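Local coordinates for protein alanine racemase 1 (Caldanaerobacter subterraneus subsp. tengcongensis MB4, PDB 4Y2W) that belongs to the alanine racemase family, whose members join an N-terminal alpha/beta barrel to a C-terminal domain rich in beta strands, at residues 16-21 with 49-54; 23-28 with 226-231; 145-150 with 188-193. The protein carries 1 engineered substitution. One frame throughout, in Å; residues are numbered along the deposited sequence.

How the contacts relate
Near the N terminus, helix 15-28 serves two contacts. Its first turns meet helix 48-58 in contact 1, closing a short loop that includes barrel strand 34-38. Its last turns meet residues 226-231, just after the final barrel strand 222-224, in contact 2, which closes a loop of nearly 200 residues. Along the chain these two cross, and in space they adjoin: Asn21 ND2 lies 3.3 Å from Leu229 O, a probable hydrogen bond. Contact 3 is nested inside the long loop of contact 2 and follows contact 1 in series. It joins helices 144-155 and 177-195, with its centre about 31 Å from that of contact 2.

Contact 1. Residues 16-21 with 49-54; sequences DAITHN and SYVAKF
Val51 is the first residue of 49-54 to meet helix 15-28. Its CG2 methyl touches CD1 of Ile18 at 4.0 Å, a purely apolar contact in which the two side chains cross at about a right angle. Ile18 presents this methyl because its CG1 branch lies beside its own backbone N (chi1 -64°) and the chain then runs on extended, carrying CD1 out to the neighbouring helix. Both residues are buried, and their CA atoms are 7.9 Å apart. One turn later, Phe54 approaches Thr19. Here backbone is involved as well: CG2 of Thr19 rests 3.9 Å from the carbonyl oxygen of Phe54, while the CB of Phe54 stands 4.6 Å from the same methyl. The aromatic ring itself lies farther from Thr19, meeting Tyr376 and packing on Ile381 of strand 379-384.

Thr19 divides its two branches between the helices. Its methyl faces the partner, whereas OG1 folds back over its own helix and donates to Asp16 O at 3.0 Å, from 48° above the carbonyl plane. This bond keeps the hydroxyl on its own helix, and the surface offered across the contact is hydrocarbon. His20 N reaches the same oxygen from the same face. Farther along helix 48-58, Leu55 takes up Ile18 and Glu58 takes up Thr19, extending the row begun by Val51. The arrangement is helix-to-helix packing in the outer layer of a TIM barrel, between the helix preceding the first barrel strand and a helix that follows it.

Contact 2. Residues 23-28 with 226-231; sequences REIKKI and GIILFG. With PO4 (phosphate ion), chain C.
Apolar packing joins the segments, and Ile25 supplies the whole of one side. Its CD1 meets CG2 of Ile228 at 3.9 Å, the two side chains meeting end-on at their tips, while its CG1 lies 4.3 Å from CD2 of Leu229. CG1 of Ile228 is anti to its backbone N (chi1 -159°), which leaves the CG2 branch to face Ile25. All three residues are buried. Ile35 of strand 34-38 also packs on Ile25, and Ala209 and Leu213 of helix 209-214 on Ile228.

Backbone hydrogen bonds shape the second segment: Leu229 N donates to Gly226 O at 2.9 Å and Phe230 N to Ile227 O at 2.8 Å, winding residues 227-229 into a short 3-10 turn.

Polar contacts to a phosphate ion, probably a component of the crystallisation solution, occupy the start of this turn. Gly226 N donates weakly to O1 at 3.3 Å. Ile227 N points at O4 almost in line (179°), yet over a long 3.5 Å, so this bond is weak too. Ile227 CG2 lies 3.7 Å from O1 of the ion, in van der Waals contact only. The partial positive charge at the start of the turn would probably favour such an anion. Two backbone N-H groups turned toward a phosphate just beyond the last barrel strand are consistent with the phosphate-binding site common in TIM barrels.

Contact 3. Residues 145-150 with 188-193; sequences DLAQKE and MNLISS
Two torsions bring Gln148 and Leu190 together. Gln148 places CG beside its own backbone N (chi1 -72°) and then runs extended, so that its amide reaches over to helix 177-195. Leu190 holds CG anti to its backbone N (chi1 -174°), bringing CD1 and CD2 round to helix 144-155 although its CB sets out along the flank of the contact.

Gln148 and Leu190 run alongside each other, pointing opposite ways. Contact is made at the base of the glutamine, where CG lies 3.6 Å from CD1 of Leu190. The other leucine methyl, CD2, faces CB of Ala147 at 4.3 Å, so a single leucine head spans two consecutive residues of the partner helix. Ile132 also packs on this leucine, and Tyr141 on Ala147, on the buried side of the contact.

Beyond the apolar part, the amide of Gln148 meets Ser193, one turn on from Leu190. The hydroxyl OG stands 2.7 Å from NE2 and 2.9 Å from OE1 of Gln148, in front of the amide end and displaced to one face of it. CB of Ser193 adds a contact of 3.4 Å with OE1 of Gln148. Both polar side chains are only partly exposed, and Lys197 touches Gln148 just past the end of helix 177-195.

The short helical segments cross at -41°, with axes approaching to 10.6 Å. Their helices follow barrel strands 126-131 and 160-166, respectively. Such side-by-side packing of helices from successive beta-alpha units, with an apolar inner part and a polar outer one, belongs to the helical layer surrounding a TIM barrel.

Contact 1. Residues 16-21 with 49-54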
ATOM      1  N   ASP A  16      18.594  -8.234 -12.712  1.00 43.78           N
ATOM      2  CA  ASP A  16      19.280  -8.251 -14.013  1.00 44.84           C
ATOM      3  C   ASP A  16      18.413  -7.697 -15.160  1.00 44.58           C
ATOM      4  O   ASP A  16      18.940  -7.270 -16.186  1.00 44.84           O
ATOM      5  CB  ASP A  16      19.799  -9.657 -14.352  1.00 45.39           C
ATOM      6  CG  ASP A  16      18.703 -10.707 -14.363  1.00 46.17           C
ATOM      7  OD1 ASP A  16      18.272 -11.139 -13.271  1.00 46.51           O
ATOM      8  OD2 ASP A  16      18.288 -11.119 -15.464  1.00 47.46           O
ATOM      9  N   ALA A  17      17.094  -7.711 -14.982  1.00 44.76           N
ATOM     10  CA  ALA A  17      16.168  -7.104 -15.938  1.00 45.73           C
ATOM     11  C   ALA A  17      16.101  -5.584 -15.782  1.00 46.73           C
ATOM     12  O   ALA A  17      15.894  -4.863 -16.758  1.00 47.14           O
ATOM     13  CB  ALA A  17      14.781  -7.711 -15.785  1.00 45.61           C
ATOM     14  N   ILE A  18      16.262  -5.103 -14.554  1.00 48.04           N
ATOM     15  CA  ILE A  18      16.292  -3.664 -14.282  1.00 48.57           C
ATOM     16  C   ILE A  18      17.590  -3.051 -14.819  1.00 48.56           C
ATOM     17  O   ILE A  18      17.570  -1.990 -15.442  1.00 47.33           O
ATOM     18  CB  ILE A  18      16.152  -3.371 -12.772  1.00 48.56           C
ATOM     19  CG1 ILE A  18      14.786  -3.841 -12.264  1.00 48.89           C
ATOM     20  CG2 ILE A  18      16.328  -1.883 -12.484  1.00 48.83           C
ATOM     21  CD1 ILE A  18      14.709  -3.992 -10.757  1.00 49.14           C
ATOM     22  N   THR A  19      18.713  -3.726 -14.577  1.00 49.39           N
ATOM     23  CA  THR A  19      20.006  -3.277 -15.096  1.00 49.78           C
ATOM     24  C   THR A  19      20.008  -3.296 -16.624  1.00 50.40           C
ATOM     25  O   THR A  19      20.597  -2.420 -17.255  1.00 50.89           O
ATOM     26  CB  THR A  19      21.183  -4.135 -14.577  1.00 48.77           C
ATOM     27  OG1 THR A  19      20.961  -5.512 -14.893  1.00 47.77           O
ATOM     28  CG2 THR A  19      21.348  -3.979 -13.073  1.00 48.81           C
ATOM     29  N   HIS A  20      19.350  -4.294 -17.211  1.00 50.99           N
ATOM     30  CA  HIS A  20      19.199  -4.364 -18.662  1.00 51.10           C
ATOM     31  C   HIS A  20      18.418  -3.170 -19.205  1.00 50.76           C
ATOM     32  O   HIS A  20      18.858  -2.523 -20.151  1.00 51.05           O
ATOM     33  CB  HIS A  20      18.497  -5.652 -19.083  1.00 51.76           C
ATOM     34  CG  HIS A  20      18.100  -5.670 -20.525  1.00 53.22           C
ATOM     35  ND1 HIS A  20      18.862  -6.275 -21.500  1.00 54.68           N
ATOM     36  CD2 HIS A  20      17.031  -5.137 -21.161  1.00 53.23           C
ATOM     37  CE1 HIS A  20      18.272  -6.127 -22.672  1.00 55.30           C
ATOM     38  NE2 HIS A  20      17.159  -5.438 -22.493  1.00 54.76           N
ATOM     39  N   ASN A  21      17.253  -2.901 -18.618  1.00 50.50           N
ATOM     40  CA  ASN A  21      16.426  -1.760 -19.024  1.00 50.40           C
ATOM     41  C   ASN A  21      17.165  -0.439 -18.842  1.00 50.73           C
ATOM     42  O   ASN A  21      16.981   0.492 -19.624  1.00 50.73           O
ATOM     43  CB  ASN A  21      15.115  -1.719 -18.230  1.00 50.87           C
ATOM     44  CG  ASN A  21      14.195  -2.882 -18.548  1.00 51.18           C
ATOM     45  OD1 ASN A  21      14.376  -3.583 -19.543  1.00 50.80           O
ATOM     46  ND2 ASN A  21      13.195  -3.090 -17.699  1.00 51.65           N
ATOM     47  N   SER A  49      16.396  -0.350  -1.550  1.00 43.96           N
ATOM     48  CA  SER A  49      17.692  -0.861  -1.099  1.00 44.80           C
ATOM     49  C   SER A  49      18.385  -1.678  -2.177  1.00 44.66           C
ATOM     50  O   SER A  49      19.472  -1.323  -2.626  1.00 45.52           O
ATOM     51  CB  SER A  49      17.534  -1.711   0.163  1.00 45.04           C
ATOM     52  OG  SER A  49      17.181  -0.898   1.269  1.00 46.48           O
ATOM     53  N   TYR A  50      17.745  -2.764  -2.595  1.00 44.73           N
ATOM     54  CA  TYR A  50      18.349  -3.682  -3.561  1.00 44.71           C
ATOM     55  C   TYR A  50      18.473  -3.063  -4.957  1.00 44.34           C
ATOM     56  O   TYR A  50      19.501  -3.218  -5.615  1.00 43.87           O
ATOM     57  CB  TYR A  50      17.578  -5.010  -3.613  1.00 44.70           C
ATOM     58  CG  TYR A  50      18.083  -6.042  -2.622  1.00 44.84           C
ATOM     59  CD1 TYR A  50      17.591  -6.092  -1.321  1.00 44.43           C
ATOM     60  CD2 TYR A  50      19.067  -6.963  -2.987  1.00 45.17           C
ATOM     61  CE1 TYR A  50      18.057  -7.030  -0.414  1.00 44.29           C
ATOM     62  CE2 TYR A  50      19.537  -7.906  -2.089  1.00 44.79           C
ATOM     63  CZ  TYR A  50      19.029  -7.934  -0.803  1.00 45.01           C
ATOM     64  OH  TYR A  50      19.492  -8.872   0.093  1.00 45.97           O
ATOM     65  N   VAL A  51      17.435  -2.356  -5.395  1.00 43.93           N
ATOM     66  CA  VAL A  51      17.442  -1.712  -6.711  1.00 43.63           C
ATOM     67  C   VAL A  51      18.549  -0.659  -6.799  1.00 43.74           C
ATOM     68  O   VAL A  51      19.263  -0.585  -7.797  1.00 42.11           O
ATOM     69  CB  VAL A  51      16.073  -1.078  -7.037  1.00 43.72           C
ATOM     70  CG1 VAL A  51      16.152  -0.177  -8.263  1.00 44.24           C
ATOM     71  CG2 VAL A  51      15.029  -2.164  -7.254  1.00 43.78           C
ATOM     72  N   ALA A  52      18.691   0.146  -5.750  1.00 44.60           N
ATOM     73  CA  ALA A  52      19.742   1.160  -5.699  1.00 45.55           C
ATOM     74  C   ALA A  52      21.119   0.510  -5.657  1.00 46.87           C
ATOM     75  O   ALA A  52      22.039   0.948  -6.344  1.00 46.11           O
ATOM     76  CB  ALA A  52      19.550   2.067  -4.493  1.00 45.12           C
ATOM     77  N   LYS A  53      21.250  -0.537  -4.847  1.00 50.17           N
ATOM     78  CA  LYS A  53      22.504  -1.278  -4.729  1.00 52.34           C
ATOM     79  C   LYS A  53      22.975  -1.747  -6.103  1.00 51.49           C
ATOM     80  O   LYS A  53      24.131  -1.537  -6.469  1.00 52.71           O
ATOM     81  CB  LYS A  53      22.339  -2.483  -3.787  1.00 54.18           C
ATOM     82  CG  LYS A  53      23.636  -3.213  -3.441  1.00 56.83           C
ATOM     83  CD  LYS A  53      23.412  -4.713  -3.246  1.00 58.77           C
ATOM     84  CE  LYS A  53      24.712  -5.485  -3.030  1.00 59.13           C
ATOM     85  NZ  LYS A  53      25.058  -5.635  -1.588  1.00 59.34           N
ATOM     86  N   PHE A  54      22.073  -2.358  -6.865  1.00 50.24           N
ATOM     87  CA  PHE A  54      22.437  -2.955  -8.151  1.00 50.01           C
ATOM     88  C   PHE A  54      22.580  -1.945  -9.295  1.00 50.87           C
ATOM     89  O   PHE A  54      23.346  -2.184 -10.233  1.00 51.62           O
ATOM     90  CB  PHE A  54      21.474  -4.091  -8.517  1.00 49.43           C
ATOM     91  CG  PHE A  54      21.896  -5.422  -7.964  1.00 49.06           C
ATOM     92  CD1 PHE A  54      21.787  -5.690  -6.607  1.00 48.93           C
ATOM     93  CD2 PHE A  54      22.447  -6.391  -8.792  1.00 49.34           C
ATOM     94  CE1 PHE A  54      22.200  -6.909  -6.091  1.00 49.48           C
ATOM     95  CE2 PHE A  54      22.861  -7.611  -8.282  1.00 48.84           C
ATOM     96  CZ  PHE A  54      22.740  -7.871  -6.930  1.00 48.62           C
TER

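Contact 2. Residues 23-28 with 226-231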
ATOM      1  N   ARG A  23      20.488  -0.179 -19.153  1.00 54.79           N
ATOM      2  CA  ARG A  23      21.403  -0.179 -20.302  1.00 56.87           C
ATOM      3  C   ARG A  23      20.718   0.183 -21.632  1.00 56.94           C
ATOM      4  O   ARG A  23      21.366   0.710 -22.534  1.00 56.29           O
ATOM      5  CB  ARG A  23      22.134  -1.523 -20.424  1.00 57.88           C
ATOM      6  CG  ARG A  23      23.206  -1.732 -19.361  1.00 60.46           C
ATOM      7  CD  ARG A  23      24.145  -2.884 -19.707  1.00 62.47           C
ATOM      8  NE  ARG A  23      23.442  -4.160 -19.859  1.00 63.39           N
ATOM      9  CZ  ARG A  23      23.008  -4.917 -18.853  1.00 63.94           C
ATOM     10  NH1 ARG A  23      23.184  -4.547 -17.588  1.00 64.53           N
ATOM     11  NH2 ARG A  23      22.382  -6.058 -19.114  1.00 65.06           N
ATOM     12  N   GLU A  24      19.420  -0.097 -21.749  1.00 58.54           N
ATOM     13  CA  GLU A  24      18.641   0.312 -22.923  1.00 59.43           C
ATOM     14  C   GLU A  24      18.514   1.833 -23.016  1.00 60.53           C
ATOM     15  O   GLU A  24      18.540   2.392 -24.112  1.00 61.65           O
ATOM     16  CB  GLU A  24      17.244  -0.318 -22.904  1.00 58.95           C
ATOM     17  CG  GLU A  24      17.233  -1.825 -23.101  1.00 59.32           C
ATOM     18  CD  GLU A  24      17.612  -2.235 -24.510  1.00 60.31           C
ATOM     19  OE1 GLU A  24      17.023  -1.691 -25.465  1.00 61.82           O
ATOM     20  OE2 GLU A  24      18.495  -3.107 -24.661  1.00 61.03           O
ATOM     21  N   ILE A  25      18.387   2.496 -21.870  1.00 60.12           N
ATOM     22  CA  ILE A  25      18.269   3.953 -21.838  1.00 61.02           C
ATOM     23  C   ILE A  25      19.568   4.624 -22.297  1.00 61.54           C
ATOM     24  O   ILE A  25      19.530   5.655 -22.970  1.00 61.72           O
ATOM     25  CB  ILE A  25      17.879   4.473 -20.434  1.00 61.61           C
ATOM     26  CG1 ILE A  25      16.555   3.855 -19.968  1.00 62.24           C
ATOM     27  CG2 ILE A  25      17.768   5.995 -20.428  1.00 62.39           C
ATOM     28  CD1 ILE A  25      15.403   4.041 -20.932  1.00 63.27           C
ATOM     29  N   LYS A  26      20.708   4.037 -21.935  1.00 61.96           N
ATOM     30  CA  LYS A  26      22.013   4.548 -22.365  1.00 62.02           C
ATOM     31  C   LYS A  26      22.195   4.522 -23.889  1.00 62.46           C
ATOM     32  O   LYS A  26      22.872   5.383 -24.450  1.00 62.57           O
ATOM     33  CB  LYS A  26      23.149   3.775 -21.686  1.00 61.19           C
ATOM     34  CG  LYS A  26      23.300   4.093 -20.206  1.00 61.29           C
ATOM     35  CD  LYS A  26      24.544   3.457 -19.595  1.00 61.57           C
ATOM     36  CE  LYS A  26      25.806   4.256 -19.890  1.00 60.94           C
ATOM     37  NZ  LYS A  26      25.784   5.616 -19.281  1.00 60.95           N
ATOM     38  N   LYS A  27      21.591   3.538 -24.550  1.00 63.16           N
ATOM     39  CA  LYS A  27      21.646   3.440 -26.009  1.00 64.93           C
ATOM     40  C   LYS A  27      20.899   4.590 -26.687  1.00 67.01           C
ATOM     41  O   LYS A  27      21.334   5.079 -27.726  1.00 68.06           O
ATOM     42  CB  LYS A  27      21.069   2.103 -26.483  1.00 64.90           C
ATOM     43  CG  LYS A  27      21.877   0.887 -26.052  1.00 64.53           C
ATOM     44  CD  LYS A  27      21.150  -0.408 -26.385  1.00 65.53           C
ATOM     45  CE  LYS A  27      21.997  -1.628 -26.053  1.00 65.25           C
ATOM     46  NZ  LYS A  27      21.314  -2.904 -26.404  1.00 64.68           N
ATOM     47  N   ILE A  28      19.787   5.016 -26.088  1.00 70.01           N
ATOM     48  CA  ILE A  28      18.945   6.086 -26.641  1.00 72.37           C
ATOM     49  C   ILE A  28      19.601   7.461 -26.504  1.00 72.99           C
ATOM     50  O   ILE A  28      19.550   8.270 -27.433  1.00 74.80           O
ATOM     51  CB  ILE A  28      17.553   6.131 -25.955  1.00 73.81           C
ATOM     52  CG1 ILE A  28      16.816   4.792 -26.114  1.00 74.73           C
ATOM     53  CG2 ILE A  28      16.704   7.275 -26.507  1.00 73.82           C
ATOM     54  CD1 ILE A  28      16.724   4.290 -27.539  1.00 75.26           C
ATOM     55  N   GLY A 226      12.238   6.566 -14.907  1.00 48.20           N
ATOM     56  CA  GLY A 226      11.637   5.978 -13.711  1.00 46.90           C
ATOM     57  C   GLY A 226      10.943   4.673 -14.032  1.00 46.65           C
ATOM     58  O   GLY A 226      11.584   3.625 -14.087  1.00 46.16           O
ATOM     59  N   ILE A 227       9.631   4.740 -14.258  1.00 46.48           N
ATOM     60  CA  ILE A 227       8.827   3.549 -14.553  1.00 46.43           C
ATOM     61  C   ILE A 227       9.428   2.694 -15.671  1.00 47.00           C
ATOM     62  O   ILE A 227       9.369   1.466 -15.620  1.00 47.45           O
ATOM     63  CB  ILE A 227       7.368   3.917 -14.917  1.00 46.39           C
ATOM     64  CG1 ILE A 227       6.493   2.661 -15.036  1.00 46.69           C
ATOM     65  CG2 ILE A 227       7.307   4.712 -16.215  1.00 46.34           C
ATOM     66  CD1 ILE A 227       6.505   1.773 -13.811  1.00 46.53           C
ATOM     67  N   ILE A 228      10.019   3.346 -16.664  1.00 48.10           N
ATOM     68  CA  ILE A 228      10.591   2.648 -17.811  1.00 49.30           C
ATOM     69  C   ILE A 228      11.704   1.669 -17.414  1.00 47.98           C
ATOM     70  O   ILE A 228      11.901   0.649 -18.071  1.00 46.42           O
ATOM     71  CB  ILE A 228      11.087   3.656 -18.872  1.00 51.50           C
ATOM     72  CG1 ILE A 228      11.198   2.984 -20.243  1.00 53.18           C
ATOM     73  CG2 ILE A 228      12.402   4.301 -18.446  1.00 51.82           C
ATOM     74  CD1 ILE A 228      11.187   3.975 -21.387  1.00 53.95           C
ATOM     75  N   LEU A 229      12.406   1.971 -16.324  1.00 47.20           N
ATOM     76  CA  LEU A 229      13.411   1.061 -15.779  1.00 46.43           C
ATOM     77  C   LEU A 229      12.795  -0.239 -15.245  1.00 46.21           C
ATOM     78  O   LEU A 229      13.512  -1.221 -15.029  1.00 46.16           O
ATOM     79  CB  LEU A 229      14.192   1.741 -14.650  1.00 46.61           C
ATOM     80  CG  LEU A 229      15.017   2.985 -14.994  1.00 46.61           C
ATOM     81  CD1 LEU A 229      15.455   3.696 -13.721  1.00 46.47           C
ATOM     82  CD2 LEU A 229      16.222   2.627 -15.854  1.00 46.40           C
ATOM     83  N   PHE A 230      11.477  -0.243 -15.032  1.00 45.33           N
ATOM     84  CA  PHE A 230      10.782  -1.383 -14.430  1.00 44.92           C
ATOM     85  C   PHE A 230       9.831  -2.096 -15.404  1.00 44.95           C
ATOM     86  O   PHE A 230       8.812  -2.664 -15.003  1.00 44.76           O
ATOM     87  CB  PHE A 230      10.078  -0.916 -13.148  1.00 44.06           C
ATOM     88  CG  PHE A 230      11.011  -0.239 -12.180  1.00 43.78           C
ATOM     89  CD1 PHE A 230      11.870  -0.991 -11.385  1.00 43.45           C
ATOM     90  CD2 PHE A 230      11.075   1.146 -12.103  1.00 43.65           C
ATOM     91  CE1 PHE A 230      12.754  -0.374 -10.511  1.00 43.37           C
ATOM     92  CE2 PHE A 230      11.960   1.768 -11.231  1.00 43.26           C
ATOM     93  CZ  PHE A 230      12.795   1.009 -10.432  1.00 42.93           C
ATOM     94  N   GLY A 231      10.194  -2.076 -16.686  1.00 45.25           N
ATOM     95  CA  GLY A 231       9.553  -2.909 -17.700  1.00 44.68           C
ATOM     96  C   GLY A 231       8.186  -2.457 -18.167  1.00 44.00           C
ATOM     97  O   GLY A 231       7.401  -3.270 -18.648  1.00 44.05           O
TER
HETATM   98  P   PO4 C 401       8.749   8.667 -15.132  1.00 90.71           P
HETATM   99  O1  PO4 C 401       9.408   7.766 -16.151  1.00 84.55           O
HETATM  100  O2  PO4 C 401       7.713   9.545 -15.801  1.00 88.57           O
HETATM  101  O3  PO4 C 401       9.799   9.540 -14.484  1.00 89.90           O
HETATM  102  O4  PO4 C 401       8.067   7.818 -14.081  1.00 90.78           O

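Contact 3. Residues 145-150 with 188-193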
ATOM      1  N   ASP A 145      11.083  36.283 -13.900  1.00 67.59           N
ATOM      2  CA  ASP A 145      11.795  37.508 -13.542  1.00 69.69           C
ATOM      3  C   ASP A 145      12.318  37.417 -12.104  1.00 67.94           C
ATOM      4  O   ASP A 145      13.481  37.715 -11.831  1.00 67.59           O
ATOM      5  CB  ASP A 145      10.853  38.710 -13.697  1.00 71.00           C
ATOM      6  CG  ASP A 145      11.590  40.012 -13.890  1.00 73.11           C
ATOM      7  OD1 ASP A 145      12.451  40.080 -14.790  1.00 74.95           O
ATOM      8  OD2 ASP A 145      11.291  40.976 -13.154  1.00 76.22           O
ATOM      9  N   LEU A 146      11.442  36.994 -11.198  1.00 66.33           N
ATOM     10  CA  LEU A 146      11.807  36.716  -9.812  1.00 65.16           C
ATOM     11  C   LEU A 146      12.831  35.588  -9.715  1.00 63.24           C
ATOM     12  O   LEU A 146      13.741  35.634  -8.888  1.00 61.57           O
ATOM     13  CB  LEU A 146      10.558  36.331  -9.014  1.00 66.69           C
ATOM     14  CG  LEU A 146      10.762  35.835  -7.578  1.00 67.70           C
ATOM     15  CD1 LEU A 146      11.443  36.906  -6.738  1.00 68.31           C
ATOM     16  CD2 LEU A 146       9.432  35.423  -6.961  1.00 67.36           C
ATOM     17  N   ALA A 147      12.659  34.568 -10.553  1.00 61.48           N
ATOM     18  CA  ALA A 147      13.538  33.404 -10.547  1.00 60.77           C
ATOM     19  C   ALA A 147      14.989  33.797 -10.796  1.00 60.79           C
ATOM     20  O   ALA A 147      15.878  33.382 -10.056  1.00 60.52           O
ATOM     21  CB  ALA A 147      13.081  32.389 -11.583  1.00 60.89           C
ATOM     22  N   GLN A 148      15.224  34.604 -11.828  1.00 61.40           N
ATOM     23  CA  GLN A 148      16.579  35.054 -12.164  1.00 60.99           C
ATOM     24  C   GLN A 148      17.251  35.750 -10.990  1.00 58.83           C
ATOM     25  O   GLN A 148      18.410  35.476 -10.685  1.00 59.03           O
ATOM     26  CB  GLN A 148      16.566  36.005 -13.361  1.00 62.28           C
ATOM     27  CG  GLN A 148      16.264  35.333 -14.689  1.00 63.84           C
ATOM     28  CD  GLN A 148      16.387  36.281 -15.868  1.00 63.81           C
ATOM     29  OE1 GLN A 148      15.493  36.355 -16.715  1.00 63.90           O
ATOM     30  NE2 GLN A 148      17.499  37.007 -15.932  1.00 62.84           N
ATOM     31  N   LYS A 149      16.520  36.649 -10.338  1.00 56.68           N
ATOM     32  CA  LYS A 149      17.059  37.406  -9.210  1.00 56.66           C
ATOM     33  C   LYS A 149      17.508  36.478  -8.079  1.00 55.44           C
ATOM     34  O   LYS A 149      18.661  36.538  -7.638  1.00 55.75           O
ATOM     35  CB  LYS A 149      16.021  38.407  -8.689  1.00 57.34           C
ATOM     36  CG  LYS A 149      16.572  39.393  -7.674  1.00 58.27           C
ATOM     37  CD  LYS A 149      15.468  40.179  -6.986  1.00 59.36           C
ATOM     38  CE  LYS A 149      16.045  41.093  -5.914  1.00 60.09           C
ATOM     39  NZ  LYS A 149      15.004  41.933  -5.263  1.00 60.59           N
ATOM     40  N   GLU A 150      16.598  35.614  -7.633  1.00 53.56           N
ATOM     41  CA  GLU A 150      16.860  34.724  -6.500  1.00 52.29           C
ATOM     42  C   GLU A 150      17.906  33.661  -6.822  1.00 51.82           C
ATOM     43  O   GLU A 150      18.736  33.332  -5.978  1.00 52.04           O
ATOM     44  CB  GLU A 150      15.566  34.063  -6.023  1.00 51.62           C
ATOM     45  CG  GLU A 150      14.545  35.056  -5.487  1.00 51.36           C
ATOM     46  CD  GLU A 150      13.372  34.393  -4.791  1.00 50.49           C
ATOM     47  OE1 GLU A 150      13.178  33.176  -4.967  1.00 48.61           O
ATOM     48  OE2 GLU A 150      12.645  35.095  -4.059  1.00 51.20           O
ATOM     49  N   MET A 188      14.794  26.877 -21.620  1.00 58.87           N
ATOM     50  CA  MET A 188      16.055  27.320 -22.219  1.00 58.52           C
ATOM     51  C   MET A 188      16.180  28.850 -22.234  1.00 57.60           C
ATOM     52  O   MET A 188      17.281  29.379 -22.113  1.00 55.94           O
ATOM     53  CB  MET A 188      16.208  26.771 -23.643  1.00 58.76           C
ATOM     54  CG  MET A 188      16.247  25.249 -23.759  1.00 60.12           C
ATOM     55  SD  MET A 188      17.394  24.381 -22.663  1.00 61.73           S
ATOM     56  CE  MET A 188      18.882  25.352 -22.876  1.00 63.05           C
ATOM     57  N   ASN A 189      15.054  29.549 -22.369  1.00 57.85           N
ATOM     58  CA  ASN A 189      15.043  31.015 -22.349  1.00 59.06           C
ATOM     59  C   ASN A 189      15.394  31.605 -20.983  1.00 59.18           C
ATOM     60  O   ASN A 189      15.996  32.679 -20.901  1.00 59.77           O
ATOM     61  CB  ASN A 189      13.690  31.554 -22.829  1.00 60.05           C
ATOM     62  CG  ASN A 189      13.502  31.416 -24.336  1.00 61.72           C
ATOM     63  OD1 ASN A 189      14.214  30.663 -25.009  1.00 61.21           O
ATOM     64  ND2 ASN A 189      12.535  32.148 -24.874  1.00 63.11           N
ATOM     65  N   LEU A 190      15.020  30.908 -19.916  1.00 59.58           N
ATOM     66  CA  LEU A 190      15.451  31.289 -18.575  1.00 60.25           C
ATOM     67  C   LEU A 190      16.944  31.014 -18.381  1.00 60.29           C
ATOM     68  O   LEU A 190      17.626  31.770 -17.690  1.00 58.97           O
ATOM     69  CB  LEU A 190      14.644  30.545 -17.510  1.00 61.51           C
ATOM     70  CG  LEU A 190      14.898  30.959 -16.056  1.00 62.68           C
ATOM     71  CD1 LEU A 190      14.571  32.429 -15.844  1.00 63.90           C
ATOM     72  CD2 LEU A 190      14.088  30.090 -15.105  1.00 62.97           C
ATOM     73  N   ILE A 191      17.443  29.936 -18.988  1.00 60.20           N
ATOM     74  CA  ILE A 191      18.861  29.572 -18.883  1.00 61.57           C
ATOM     75  C   ILE A 191      19.748  30.554 -19.653  1.00 63.54           C
ATOM     76  O   ILE A 191      20.794  30.970 -19.155  1.00 62.91           O
ATOM     77  CB  ILE A 191      19.141  28.138 -19.395  1.00 60.81           C
ATOM     78  CG1 ILE A 191      18.303  27.097 -18.639  1.00 60.68           C
ATOM     79  CG2 ILE A 191      20.624  27.804 -19.281  1.00 59.90           C
ATOM     80  CD1 ILE A 191      18.420  27.162 -17.132  1.00 60.99           C
ATOM     81  N   SER A 192      19.331  30.910 -20.869  1.00 65.68           N
ATOM     82  CA  SER A 192      20.040  31.909 -21.673  1.00 66.09           C
ATOM     83  C   SER A 192      20.212  33.215 -20.902  1.00 66.73           C
ATOM     84  O   SER A 192      21.289  33.809 -20.907  1.00 67.44           O
ATOM     85  CB  SER A 192      19.294  32.188 -22.982  1.00 64.95           C
ATOM     86  OG  SER A 192      19.472  31.131 -23.903  1.00 64.34           O
ATOM     87  N   SER A 193      19.147  33.649 -20.238  1.00 66.14           N
ATOM     88  CA  SER A 193      19.188  34.870 -19.445  1.00 66.59           C
ATOM     89  C   SER A 193      20.187  34.749 -18.289  1.00 66.85           C
ATOM     90  O   SER A 193      20.887  35.711 -17.968  1.00 68.66           O
ATOM     91  CB  SER A 193      17.794  35.207 -18.913  1.00 66.77           C
ATOM     92  OG  SER A 193      17.706  36.578 -18.586  1.00 67.31           O
TER